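Local coordinates for protein N6 adenine specific DNA methylase (Encephalitozoon cuniculi, PDB 3Q87) that binds S-adenosylmethionine and, as the catalytic subunit of the Mtq2-Trm112 complex, methylates the translation termination factor eRF1, at residues P6-Y11 with K150-T155; L30-S33 with I37-Q40; N85-P90 with R104-R109; R135-E138 with G142-I145. All coordinates share one frame; numbering follows the deposited sequence.

Contact 1 of 4, residues P6-Y11 with K150-T155; sequences PGEDTY and KILGET. With SAM (S-adenosylmethionine), chain D.
The carboxylate of Glu8 meets Ile151 and Leu152 through its two oxygens: OE1 lies 3.2 Å from Ile151 CB, and OE2 is 3.3 Å from Leu152 CD1. The Tyr11 ring, which takes no part across the contact, has the Thr10 hydroxyl modelled over one face, though the placement of that hydroxyl is uncertain. Glu8 stands in the first turn of helix 8-20, which follows the N-cap residue Gly7. From there its chain runs extended beyond CG (chi2 179°) alongside Ile151, the two side chains pointing opposite ways. The one polar link across the contact is weak: Leu152 N donates to Glu8 OE1 over 3.5 Å. Ile151 begins the turn joining strands 142-150 and 155-162, which is closed by a bond from Ile151 N to Glu154 O (2.8 Å). With its CG1 lodged between backbone N and carbonyl carbon (chi1 71°), Ile151 directs CD1 to within 3.7 Å of Asp9 N. Asp9 looks to other partners: OD2 is hydrogen-bonded to the hydroxyls of Tyr4 and Tyr88 and weakly to Asn85, a residue that binds S-adenosylmethionine. The hairpin turn thus packs against the first turn of the helix. Chemically, this implies that van der Waals packing, partly of carboxylate oxygens on aliphatic carbons, outweighs directed bonding, while the charge of Glu8, near a helix N terminus, may be mildly favoured there.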
loop_
_atom_site.group_PDB
_atom_site.type_symbol
_atom_site.label_atom_id
_atom_site.label_comp_id
_atom_site.label_asym_id
_atom_site.label_seq_id
_atom_site.Cartn_x
_atom_site.Cartn_y
_atom_site.Cartn_z
ATOM N N PRO B 6 9.800 -8.061 14.167
ATOM C CA PRO B 6 8.569 -8.119 14.968
ATOM C C PRO B 6 8.866 -8.081 16.471
ATOM O O PRO B 6 9.709 -8.846 16.922
ATOM C CB PRO B 6 7.970 -9.473 14.585
ATOM C CG PRO B 6 8.520 -9.744 13.204
ATOM C CD PRO B 6 9.903 -9.191 13.222
ATOM N N GLY B 7 8.195 -7.193 17.205
ATOM C CA GLY B 7 8.382 -7.034 18.642
ATOM C C GLY B 7 7.035 -7.019 19.342
ATOM O O GLY B 7 6.006 -7.245 18.705
ATOM N N GLU B 8 7.035 -6.772 20.651
ATOM C CA GLU B 8 5.791 -6.732 21.419
ATOM C C GLU B 8 4.874 -5.632 20.889
ATOM O O GLU B 8 3.655 -5.780 20.890
ATOM C CB GLU B 8 6.067 -6.534 22.915
ATOM C CG GLU B 8 6.617 -7.786 23.602
ATOM C CD GLU B 8 6.920 -7.581 25.086
ATOM O OE1 GLU B 8 6.140 -6.896 25.783
ATOM O OE2 GLU B 8 7.938 -8.125 25.561
ATOM N N ASP B 9 5.466 -4.534 20.426
ATOM C CA ASP B 9 4.681 -3.475 19.821
ATOM C C ASP B 9 3.906 -3.992 18.609
ATOM O O ASP B 9 2.698 -3.798 18.521
ATOM C CB ASP B 9 5.532 -2.239 19.477
ATOM C CG ASP B 9 6.721 -2.544 18.558
ATOM O OD1 ASP B 9 7.206 -3.691 18.490
ATOM O OD2 ASP B 9 7.190 -1.594 17.900
ATOM N N THR B 10 4.587 -4.670 17.687
ATOM C CA THR B 10 3.889 -5.184 16.512
ATOM C C THR B 10 2.777 -6.153 16.934
ATOM O O THR B 10 1.675 -6.092 16.423
ATOM C CB THR B 10 4.827 -5.848 15.459
ATOM O OG1 THR B 10 4.578 -7.254 15.388
ATOM C CG2 THR B 10 6.282 -5.607 15.761
ATOM N N TYR B 11 3.055 -7.029 17.890
ATOM C CA TYR B 11 2.037 -7.996 18.295
ATOM C C TYR B 11 0.802 -7.389 18.979
ATOM O O TYR B 11 -0.283 -7.955 18.909
ATOM C CB TYR B 11 2.657 -9.125 19.124
ATOM C CG TYR B 11 3.605 -9.955 18.295
ATOM C CD1 TYR B 11 3.162 -10.591 17.142
ATOM C CD2 TYR B 11 4.940 -10.084 18.641
ATOM C CE1 TYR B 11 4.019 -11.355 16.365
ATOM C CE2 TYR B 11 5.808 -10.835 17.863
ATOM C CZ TYR B 11 5.338 -11.471 16.731
ATOM O OH TYR B 11 6.187 -12.229 15.952
ATOM N N LYS B 150 1.161 -2.122 28.269
ATOM C CA LYS B 150 2.536 -1.897 28.695
ATOM C C LYS B 150 3.373 -3.052 28.175
ATOM O O LYS B 150 2.991 -4.211 28.323
ATOM C CB LYS B 150 2.632 -1.836 30.229
ATOM C CG LYS B 150 4.060 -1.683 30.768
ATOM C CD LYS B 150 4.474 -0.221 30.845
ATOM C CE LYS B 150 5.987 -0.043 30.725
ATOM N NZ LYS B 150 6.360 1.396 30.530
ATOM N N ILE B 151 4.504 -2.734 27.556
ATOM C CA ILE B 151 5.421 -3.756 27.064
ATOM C C ILE B 151 6.794 -3.419 27.624
ATOM O O ILE B 151 6.934 -2.432 28.346
ATOM C CB ILE B 151 5.465 -3.787 25.514
ATOM C CG1 ILE B 151 6.189 -2.553 24.976
ATOM C CG2 ILE B 151 4.058 -3.850 24.935
ATOM C CD1 ILE B 151 6.273 -2.497 23.464
ATOM N N LEU B 152 7.799 -4.234 27.303
ATOM C CA LEU B 152 9.180 -3.951 27.708
ATOM C C LEU B 152 9.660 -2.609 27.177
ATOM O O LEU B 152 9.939 -2.472 25.984
ATOM C CB LEU B 152 10.122 -5.036 27.187
ATOM C CG LEU B 152 10.020 -6.383 27.881
ATOM C CD1 LEU B 152 10.792 -7.410 27.092
ATOM C CD2 LEU B 152 10.534 -6.276 29.315
ATOM N N GLY B 153 9.767 -1.616 28.050
ATOM C CA GLY B 153 10.292 -0.334 27.623
ATOM C C GLY B 153 9.305 0.809 27.691
ATOM O O GLY B 153 9.642 1.878 28.179
ATOM N N GLU B 154 8.087 0.603 27.197
ATOM C CA GLU B 154 7.082 1.667 27.249
ATOM C C GLU B 154 5.656 1.148 27.172
ATOM O O GLU B 154 5.406 -0.050 27.295
ATOM C CB GLU B 154 7.331 2.723 26.156
ATOM C CG GLU B 154 6.608 4.061 26.397
ATOM C CD GLU B 154 7.421 5.262 25.938
ATOM O OE1 GLU B 154 8.642 5.108 25.715
ATOM O OE2 GLU B 154 6.847 6.363 25.809
ATOM N N THR B 155 4.716 2.063 26.992
ATOM C CA THR B 155 3.319 1.683 26.877
ATOM C C THR B 155 2.827 2.003 25.473
ATOM O O THR B 155 3.050 3.091 24.953
ATOM C CB THR B 155 2.446 2.402 27.917
ATOM O OG1 THR B 155 2.400 3.800 27.613
ATOM C CG2 THR B 155 3.024 2.223 29.313
HETATM N N SAM D . 5.226 -3.199 10.432
HETATM C CA SAM D . 6.454 -3.603 11.130
HETATM C C SAM D . 6.087 -4.153 12.515
HETATM O O SAM D . 6.831 -4.918 13.130
HETATM O OXT SAM D . 5.028 -3.845 13.058
HETATM C CB SAM D . 7.555 -2.508 11.190
HETATM C CG SAM D . 7.389 -1.233 12.054
HETATM S SD SAM D . 8.852 -0.122 12.250
HETATM C CE SAM D . 8.610 0.568 13.900
HETATM C "C5'" SAM D . 8.436 1.312 11.226
HETATM C "C4'" SAM D . 8.609 0.943 9.761
HETATM O "O4'" SAM D . 8.336 2.074 8.951
HETATM C "C3'" SAM D . 10.021 0.483 9.429
HETATM O "O3'" SAM D . 9.933 -0.706 8.676
HETATM C "C2'" SAM D . 10.593 1.594 8.572
HETATM O "O2'" SAM D . 11.486 1.150 7.576
HETATM C "C1'" SAM D . 9.336 2.163 7.955
HETATM N N9 SAM D . 9.443 3.571 7.604
HETATM C C8 SAM D . 10.196 4.562 8.190
HETATM N N7 SAM D . 9.951 5.710 7.520
HETATM C C5 SAM D . 9.046 5.448 6.530
HETATM C C6 SAM D . 8.435 6.227 5.564
HETATM N N6 SAM D . 8.714 7.525 5.491
HETATM N N1 SAM D . 7.534 5.656 4.681
HETATM C C2 SAM D . 7.225 4.307 4.746
HETATM N N3 SAM D . 7.836 3.535 5.716
HETATM C C4 SAM D . 8.723 4.099 6.576
#

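Contact 2 of 4, residues L30-S33 with I37-Q40; sequences LGTS and ITEQ. With SAM (S-adenosylmethionine), chain D.
Thr38 OG1 is held from several directions: it is hydrogen-bonded to Asp29 OD2 and Ser49 OG, and it lies 3.3 Å from Thr32 OG1. Thr32 OG1 is itself bonded to Asp29 OD2, so one carboxylate oxygen draws together the two hydroxyls on which the contact turns. This is the glycine-rich loop of a Rossmann-like methyltransferase fold, linking strand 26-30 to helix 36-41 and passing beside the cofactor. The Thr32 hydroxyl points opposite the residue's own nitrogen (chi1 -179°), which carries it over to the helix. A water forms the second bridge across the segments: it donates to Thr32 O at 2.8 Å and accepts from Ile37 N at 3.0 Å. The same water is only weakly engaged by the amino group of S-adenosylmethionine. That amino group has a firmer bond, SAM N to Gly31 O at 2.7 Å. Gly31 turns the chain with a positive phi of 67° and, lacking a side chain, lets the sugar approach, with its CA 3.5 Å from SAM O4'. Gly31 O therefore holds the amino group, with a weak water-mediated link to Thr32 O and Ile37 N, while the buried threonine hydroxyls share Asp29 OD2 where the loop meets the helix. On the helix side the methionine part meets an apolar group, Ile37 CD1 resting 3.6 Å from SAM OXT.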
loop_
_atom_site.group_PDB
_atom_site.type_symbol
_atom_site.label_atom_id
_atom_site.label_comp_id
_atom_site.label_asym_id
_atom_site.label_seq_id
_atom_site.Cartn_x
_atom_site.Cartn_y
_atom_site.Cartn_z
ATOM N N LEU B 30 1.371 -0.003 5.833
ATOM C CA LEU B 30 2.383 1.031 5.686
ATOM C C LEU B 30 3.534 0.767 6.658
ATOM O O LEU B 30 3.292 0.546 7.837
ATOM C CB LEU B 30 1.730 2.379 5.994
ATOM C CG LEU B 30 2.506 3.673 5.784
ATOM C CD1 LEU B 30 2.919 3.797 4.345
ATOM C CD2 LEU B 30 1.639 4.869 6.189
ATOM N N GLY B 31 4.776 0.812 6.181
ATOM C CA GLY B 31 5.912 0.432 7.010
ATOM C C GLY B 31 5.844 -1.069 7.297
ATOM O O GLY B 31 5.936 -1.520 8.437
ATOM N N THR B 32 5.692 -1.847 6.234
ATOM C CA THR B 32 5.462 -3.272 6.350
ATOM C C THR B 32 6.673 -3.994 6.896
ATOM O O THR B 32 6.539 -5.075 7.460
ATOM C CB THR B 32 5.099 -3.898 4.979
ATOM O OG1 THR B 32 4.868 -5.296 5.137
ATOM C CG2 THR B 32 6.211 -3.682 3.975
ATOM N N SER B 33 7.850 -3.397 6.720
ATOM C CA SER B 33 9.109 -4.075 7.048
ATOM C C SER B 33 9.190 -5.440 6.338
ATOM O O SER B 33 9.114 -5.487 5.106
ATOM C CB SER B 33 9.296 -4.201 8.554
ATOM O OG SER B 33 10.618 -4.628 8.861
ATOM N N ILE B 37 2.727 -8.272 9.649
ATOM C CA ILE B 37 1.325 -7.857 9.678
ATOM C C ILE B 37 0.594 -8.156 8.351
ATOM O O ILE B 37 -0.572 -8.591 8.346
ATOM C CB ILE B 37 1.192 -6.378 10.075
ATOM C CG1 ILE B 37 1.769 -6.161 11.476
ATOM C CG2 ILE B 37 -0.264 -5.954 10.046
ATOM C CD1 ILE B 37 1.718 -4.693 11.935
ATOM N N THR B 38 1.293 -7.956 7.236
ATOM C CA THR B 38 0.781 -8.338 5.920
ATOM C C THR B 38 0.354 -9.810 5.894
ATOM O O THR B 38 -0.707 -10.158 5.375
ATOM C CB THR B 38 1.832 -8.095 4.794
ATOM O OG1 THR B 38 1.971 -6.691 4.560
ATOM C CG2 THR B 38 1.402 -8.782 3.479
ATOM N N GLU B 39 1.193 -10.665 6.460
ATOM C CA GLU B 39 0.906 -12.096 6.531
ATOM C C GLU B 39 -0.456 -12.392 7.177
ATOM O O GLU B 39 -1.203 -13.260 6.717
ATOM C CB GLU B 39 2.017 -12.815 7.299
ATOM C CG GLU B 39 2.072 -14.326 7.042
ATOM C CD GLU B 39 3.277 -14.981 7.708
ATOM O OE1 GLU B 39 3.985 -15.753 7.033
ATOM O OE2 GLU B 39 3.519 -14.718 8.906
ATOM N N GLN B 40 -0.775 -11.672 8.245
ATOM C CA GLN B 40 -2.053 -11.857 8.925
ATOM C C GLN B 40 -3.209 -11.226 8.129
ATOM O O GLN B 40 -4.286 -11.822 7.987
ATOM C CB GLN B 40 -1.975 -11.275 10.338
ATOM C CG GLN B 40 -3.322 -10.962 10.950
ATOM C CD GLN B 40 -3.226 -9.953 12.080
ATOM O OE1 GLN B 40 -3.863 -10.106 13.120
ATOM N NE2 GLN B 40 -2.416 -8.918 11.882
HETATM N N SAM D . 5.226 -3.199 10.432
HETATM C CA SAM D . 6.454 -3.603 11.130
HETATM C C SAM D . 6.087 -4.153 12.515
HETATM O O SAM D . 6.831 -4.918 13.130
HETATM O OXT SAM D . 5.028 -3.845 13.058
HETATM C CB SAM D . 7.555 -2.508 11.190
HETATM C CG SAM D . 7.389 -1.233 12.054
HETATM S SD SAM D . 8.852 -0.122 12.250
HETATM C CE SAM D . 8.610 0.568 13.900
HETATM C "C5'" SAM D . 8.436 1.312 11.226
HETATM C "C4'" SAM D . 8.609 0.943 9.761
HETATM O "O4'" SAM D . 8.336 2.074 8.951
HETATM C "C3'" SAM D . 10.021 0.483 9.429
HETATM O "O3'" SAM D . 9.933 -0.706 8.676
HETATM C "C2'" SAM D . 10.593 1.594 8.572
HETATM O "O2'" SAM D . 11.486 1.150 7.576
HETATM C "C1'" SAM D . 9.336 2.163 7.955
HETATM N N9 SAM D . 9.443 3.571 7.604
HETATM C C8 SAM D . 10.196 4.562 8.190
HETATM N N7 SAM D . 9.951 5.710 7.520
HETATM C C5 SAM D . 9.046 5.448 6.530
HETATM C C6 SAM D . 8.435 6.227 5.564
HETATM N N6 SAM D . 8.714 7.525 5.491
HETATM N N1 SAM D . 7.534 5.656 4.681
HETATM C C2 SAM D . 7.225 4.307 4.746
HETATM N N3 SAM D . 7.836 3.535 5.716
HETATM C C4 SAM D . 8.723 4.099 6.576
HETATM O O HOH W 1 4.133 -5.861 8.539
#

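Contact 3 of 4, residues N85-P90 with R104-R109; sequences NPPYVP and REVIDR. With SAM (S-adenosylmethionine), chain D.
Pro86 and Pro87 press side by side on the first turn of helix 105-113, each meeting its own aliphatic residue. Pro86 CG touches Ile107 CG1 at 3.7 Å, the two side chains crossing at a slant. Pro87 and Val106 meet at about a right angle, and both methyls of the valine take part: CG2 approaches Pro87 CG (3.8 Å) and CG1 approaches CD. Ile107 sets CG1 beside its backbone nitrogen (chi1 -72°), which brings the outer part of the chain towards the loop; CD1 then reaches Tyr88 CB at 4.3 Å. The ring of Tyr88 leads away, its hydroxyl going to Asp9, and has Asn85 OD1 at its edge, in plane. These four loop residues form the NPPY motif shared with PrmC and adenine-N6 methyltransferases. With CG opposite its nitrogen (chi1 -176°), Asn85 reaches the cofactor and donates from ND2 to SAM OXT over 3.0 Å in a fairly straight bond (163°). Pro87 CG lies 3.3 Å from SAM C8 of the adenine, and Pro86 O faces the methyl CE at 3.5 Å, so the prolines are wedged between ligand and helix. A water joins the backbones, donating to Pro87 O and accepting from Ile107 N. At the helix start, Arg104 folds over to a salt bridge with Asp108 and forms another with Glu131. Behind the loop lies strand 118-124, with Leu121 touching Pro86 and Leu122 and Ile124 against Tyr88; the contact thus fills the angle between the end of strand 81-84, that strand and helix 105-113.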
loop_
_atom_site.group_PDB
_atom_site.type_symbol
_atom_site.label_atom_id
_atom_site.label_comp_id
_atom_site.label_asym_id
_atom_site.label_seq_id
_atom_site.Cartn_x
_atom_site.Cartn_y
_atom_site.Cartn_z
ATOM N N ASN B 85 2.454 0.810 11.904
ATOM C CA ASN B 85 3.336 0.887 13.060
ATOM C C ASN B 85 4.497 1.777 12.637
ATOM O O ASN B 85 5.364 1.348 11.890
ATOM C CB ASN B 85 3.807 -0.502 13.483
ATOM C CG ASN B 85 4.659 -0.476 14.750
ATOM O OD1 ASN B 85 4.832 0.568 15.374
ATOM N ND2 ASN B 85 5.199 -1.624 15.121
ATOM N N PRO B 86 4.492 3.048 13.080
ATOM C CA PRO B 86 5.412 4.045 12.524
ATOM C C PRO B 86 6.753 4.098 13.255
ATOM O O PRO B 86 6.860 3.536 14.348
ATOM C CB PRO B 86 4.653 5.352 12.746
ATOM C CG PRO B 86 3.918 5.121 14.039
ATOM C CD PRO B 86 3.614 3.628 14.112
ATOM N N PRO B 87 7.768 4.749 12.654
ATOM C CA PRO B 87 9.010 5.049 13.389
ATOM C C PRO B 87 8.645 6.028 14.488
ATOM O O PRO B 87 8.278 7.151 14.181
ATOM C CB PRO B 87 9.875 5.800 12.374
ATOM C CG PRO B 87 9.113 5.826 11.093
ATOM C CD PRO B 87 7.725 5.365 11.316
ATOM N N TYR B 88 8.731 5.618 15.742
ATOM C CA TYR B 88 8.163 6.416 16.806
ATOM C C TYR B 88 9.184 6.805 17.888
ATOM O O TYR B 88 8.819 7.390 18.903
ATOM C CB TYR B 88 6.971 5.670 17.423
ATOM C CG TYR B 88 7.301 4.302 18.003
ATOM C CD1 TYR B 88 8.189 4.173 19.066
ATOM C CD2 TYR B 88 6.692 3.143 17.511
ATOM C CE1 TYR B 88 8.486 2.933 19.610
ATOM C CE2 TYR B 88 6.979 1.892 18.045
ATOM C CZ TYR B 88 7.881 1.796 19.094
ATOM O OH TYR B 88 8.178 0.570 19.637
ATOM N N VAL B 89 10.454 6.493 17.667
ATOM C CA VAL B 89 11.470 6.673 18.703
ATOM C C VAL B 89 11.977 8.114 18.754
ATOM O O VAL B 89 12.516 8.620 17.770
ATOM C CB VAL B 89 12.665 5.725 18.509
ATOM C CG1 VAL B 89 13.732 5.988 19.590
ATOM C CG2 VAL B 89 12.205 4.268 18.529
ATOM N N PRO B 90 11.802 8.775 19.912
ATOM C CA PRO B 90 12.122 10.197 20.070
ATOM C C PRO B 90 13.605 10.484 19.955
ATOM O O PRO B 90 14.415 9.644 20.333
ATOM C CB PRO B 90 11.655 10.508 21.504
ATOM C CG PRO B 90 10.754 9.380 21.886
ATOM C CD PRO B 90 11.275 8.188 21.156
ATOM N N ARG B 104 7.711 12.111 16.882
ATOM C CA ARG B 104 6.435 12.428 16.231
ATOM C C ARG B 104 6.521 12.924 14.789
ATOM O O ARG B 104 5.497 13.121 14.125
ATOM C CB ARG B 104 5.688 13.477 17.053
ATOM C CG ARG B 104 4.920 12.904 18.218
ATOM C CD ARG B 104 3.488 12.672 17.820
ATOM N NE ARG B 104 2.919 13.917 17.316
ATOM C CZ ARG B 104 2.456 14.894 18.092
ATOM N NH1 ARG B 104 2.479 14.769 19.413
ATOM N NH2 ARG B 104 1.965 15.994 17.545
ATOM N N GLU B 105 7.729 13.121 14.292
ATOM C CA GLU B 105 7.886 13.725 12.975
ATOM C C GLU B 105 7.260 12.926 11.826
ATOM O O GLU B 105 6.656 13.513 10.928
ATOM C CB GLU B 105 9.355 14.065 12.703
ATOM C CG GLU B 105 9.886 15.111 13.696
ATOM C CD GLU B 105 11.236 15.695 13.308
ATOM O OE1 GLU B 105 11.560 15.716 12.101
ATOM O OE2 GLU B 105 11.974 16.147 14.214
ATOM N N VAL B 106 7.400 11.602 11.841
ATOM C CA VAL B 106 6.804 10.803 10.768
ATOM C C VAL B 106 5.307 10.654 11.016
ATOM O O VAL B 106 4.495 10.775 10.097
ATOM C CB VAL B 106 7.486 9.417 10.596
ATOM C CG1 VAL B 106 6.906 8.683 9.377
ATOM C CG2 VAL B 106 8.979 9.581 10.419
ATOM N N ILE B 107 4.944 10.405 12.271
ATOM C CA ILE B 107 3.542 10.315 12.646
ATOM C C ILE B 107 2.770 11.546 12.172
ATOM O O ILE B 107 1.696 11.429 11.575
ATOM C CB ILE B 107 3.388 10.179 14.175
ATOM C CG1 ILE B 107 3.824 8.788 14.621
ATOM C CG2 ILE B 107 1.937 10.480 14.612
ATOM C CD1 ILE B 107 4.248 8.716 16.090
ATOM N N ASP B 108 3.332 12.720 12.441
ATOM C CA ASP B 108 2.696 13.991 12.114
ATOM C C ASP B 108 2.596 14.167 10.606
ATOM O O ASP B 108 1.597 14.674 10.101
ATOM C CB ASP B 108 3.477 15.165 12.729
ATOM C CG ASP B 108 3.259 15.294 14.229
ATOM O OD1 ASP B 108 2.384 14.579 14.766
ATOM O OD2 ASP B 108 3.954 16.123 14.872
ATOM N N ARG B 109 3.633 13.748 9.883
ATOM C CA ARG B 109 3.577 13.784 8.427
ATOM C C ARG B 109 2.483 12.869 7.895
ATOM O O ARG B 109 1.761 13.217 6.951
ATOM C CB ARG B 109 4.931 13.413 7.814
ATOM C CG ARG B 109 5.903 14.570 7.798
ATOM C CD ARG B 109 7.277 14.198 7.262
ATOM N NE ARG B 109 7.235 13.518 5.967
ATOM C CZ ARG B 109 7.867 12.373 5.716
ATOM N NH1 ARG B 109 8.598 11.802 6.668
ATOM N NH2 ARG B 109 7.796 11.810 4.516
HETATM N N SAM D . 5.226 -3.199 10.432
HETATM C CA SAM D . 6.454 -3.603 11.130
HETATM C C SAM D . 6.087 -4.153 12.515
HETATM O O SAM D . 6.831 -4.918 13.130
HETATM O OXT SAM D . 5.028 -3.845 13.058
HETATM C CB SAM D . 7.555 -2.508 11.190
HETATM C CG SAM D . 7.389 -1.233 12.054
HETATM S SD SAM D . 8.852 -0.122 12.250
HETATM C CE SAM D . 8.610 0.568 13.900
HETATM C "C5'" SAM D . 8.436 1.312 11.226
HETATM C "C4'" SAM D . 8.609 0.943 9.761
HETATM O "O4'" SAM D . 8.336 2.074 8.951
HETATM C "C3'" SAM D . 10.021 0.483 9.429
HETATM O "O3'" SAM D . 9.933 -0.706 8.676
HETATM C "C2'" SAM D . 10.593 1.594 8.572
HETATM O "O2'" SAM D . 11.486 1.150 7.576
HETATM C "C1'" SAM D . 9.336 2.163 7.955
HETATM N N9 SAM D . 9.443 3.571 7.604
HETATM C C8 SAM D . 10.196 4.562 8.190
HETATM N N7 SAM D . 9.951 5.710 7.520
HETATM C C5 SAM D . 9.046 5.448 6.530
HETATM C C6 SAM D . 8.435 6.227 5.564
HETATM N N6 SAM D . 8.714 7.525 5.491
HETATM N N1 SAM D . 7.534 5.656 4.681
HETATM C C2 SAM D . 7.225 4.307 4.746
HETATM N N3 SAM D . 7.836 3.535 5.716
HETATM C C4 SAM D . 8.723 4.099 6.576
HETATM O O HOH W 2 7.271 9.677 14.071
#

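Contact 4 of 4, residues R135-E138 with G142-I145; sequences RLEE and GTRI
Glu137 and Thr143 hold the last part of helix 129-138 to the start of strand 142-150, where the beta-alpha-beta crossover from strand 118-124 enters the outermost strand of this chain's Rossmann-like sheet. The tight part centres on the threonine. Its OG1 donates to Glu137 OE2 at 2.7 Å, meeting that oxygen nearly head-on, in line with its C-O bond. The backbone adds a second, weaker donor to the same oxygen, Thr143 N to OE2 at 3.1 Å with a bent angle of 125°. One carboxylate oxygen thus accepts from both a side chain and a main chain of one residue. Two torsions bring the groups together: Glu137 bends at chi2 (-62°) to bring its carboxylate across, and Thr143 places OG1 between its nitrogen and carbonyl carbon (chi1 73°). The methyl of Thr143 packs on Leu136, CG2 to CB at 3.7 Å. Leu136 is buried, its side chain also covered by Val111 of helix 105-113 and Ile159 of strand 155-162, and Leu133 borders Thr143 as well. The outer side is looser. Glu137 and Gly142 are exposed, and OE1 of the glutamate comes no nearer to Gly142 CA than 3.9 Å. This polar link therefore sits at the surface, and the bond pulls Glu137 OE2 to a tight 3.0 Å from Thr143 CG2, beside buried Leu136.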
loop_
_atom_site.group_PDB
_atom_site.type_symbol
_atom_site.label_atom_id
_atom_site.label_comp_id
_atom_site.label_asym_id
_atom_site.label_seq_id
_atom_site.Cartn_x
_atom_site.Cartn_y
_atom_site.Cartn_z
ATOM N N ARG B 135 -4.899 15.825 16.444
ATOM C CA ARG B 135 -4.534 16.127 15.061
ATOM C C ARG B 135 -5.396 15.342 14.092
ATOM O O ARG B 135 -5.752 15.837 13.020
ATOM C CB ARG B 135 -3.059 15.833 14.806
ATOM C CG ARG B 135 -2.131 16.962 15.204
ATOM C CD ARG B 135 -0.710 16.618 14.825
ATOM N NE ARG B 135 0.249 17.583 15.344
ATOM C CZ ARG B 135 1.059 18.316 14.591
ATOM N NH1 ARG B 135 1.034 18.199 13.276
ATOM N NH2 ARG B 135 1.894 19.165 15.164
ATOM N N LEU B 136 -5.715 14.112 14.481
ATOM C CA LEU B 136 -6.552 13.229 13.687
ATOM C C LEU B 136 -7.960 13.783 13.603
ATOM O O LEU B 136 -8.589 13.727 12.555
ATOM C CB LEU B 136 -6.568 11.820 14.292
ATOM C CG LEU B 136 -5.350 10.947 13.988
ATOM C CD1 LEU B 136 -5.380 9.670 14.809
ATOM C CD2 LEU B 136 -5.264 10.629 12.486
ATOM N N GLU B 137 -8.452 14.316 14.718
ATOM C CA GLU B 137 -9.778 14.912 14.743
ATOM C C GLU B 137 -9.828 16.081 13.778
ATOM O O GLU B 137 -10.790 16.242 13.030
ATOM C CB GLU B 137 -10.121 15.403 16.153
ATOM C CG GLU B 137 -10.190 14.296 17.180
ATOM C CD GLU B 137 -11.267 13.279 16.861
ATOM O OE1 GLU B 137 -12.206 13.620 16.110
ATOM O OE2 GLU B 137 -11.183 12.140 17.367
ATOM N N GLU B 138 -8.779 16.899 13.805
ATOM C CA GLU B 138 -8.666 18.034 12.903
ATOM C C GLU B 138 -8.685 17.614 11.436
ATOM O O GLU B 138 -9.011 18.408 10.559
ATOM C CB GLU B 138 -7.388 18.812 13.194
ATOM C CG GLU B 138 -7.354 19.471 14.553
ATOM C CD GLU B 138 -5.980 20.035 14.884
ATOM O OE1 GLU B 138 -5.191 20.276 13.940
ATOM O OE2 GLU B 138 -5.687 20.236 16.087
ATOM N N GLY B 142 -12.995 10.555 13.337
ATOM C CA GLY B 142 -13.456 10.175 14.657
ATOM C C GLY B 142 -12.459 9.143 15.148
ATOM O O GLY B 142 -12.123 8.219 14.412
ATOM N N THR B 143 -11.965 9.301 16.370
ATOM C CA THR B 143 -10.923 8.419 16.881
ATOM C C THR B 143 -11.341 7.685 18.139
ATOM O O THR B 143 -12.242 8.115 18.848
ATOM C CB THR B 143 -9.646 9.217 17.239
ATOM O OG1 THR B 143 -9.867 9.981 18.437
ATOM C CG2 THR B 143 -9.271 10.145 16.107
ATOM N N ARG B 144 -10.676 6.572 18.413
ATOM C CA ARG B 144 -10.706 5.984 19.744
ATOM C C ARG B 144 -9.467 5.143 19.960
ATOM O O ARG B 144 -8.886 4.615 19.003
ATOM C CB ARG B 144 -11.974 5.166 19.981
ATOM C CG ARG B 144 -12.126 3.922 19.134
ATOM C CD ARG B 144 -13.480 3.291 19.411
ATOM N NE ARG B 144 -13.662 2.005 18.743
ATOM C CZ ARG B 144 -13.494 0.824 19.333
ATOM N NH1 ARG B 144 -13.133 0.760 20.612
ATOM N NH2 ARG B 144 -13.687 -0.297 18.645
ATOM N N ILE B 145 -9.049 5.044 21.218
ATOM C CA ILE B 145 -7.908 4.221 21.585
ATOM C C ILE B 145 -8.353 2.775 21.722
ATOM O O ILE B 145 -8.934 2.390 22.732
ATOM C CB ILE B 145 -7.281 4.705 22.898
ATOM C CG1 ILE B 145 -6.706 6.107 22.704
ATOM C CG2 ILE B 145 -6.201 3.743 23.370
ATOM C CD1 ILE B 145 -5.980 6.642 23.925
#

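Overall arrangement
Followed from the N terminus, the chain leaves helix 8-20 and near its end meets it again in the hairpin turn of contact 1, closing a loop of 138 residues. The other three contacts all fall within that span, one after another, without crossing. Contact 2 closes the short turn from the first strand to helix 36-41; contact 3 spans the loop between strand 81-84 and helix 105-113; contact 4 brings helix 129-138 onto the outermost strand of this chain's sheet. Contacts 1, 2 and 3 all touch S-adenosylmethionine, 2 and 3 lying on opposite sides of the chain's centre, about 17 Å apart between centres. Contact 4 stands away from the cofactor but touches contact 3 where Arg135 comes up to Arg104 and Asp108.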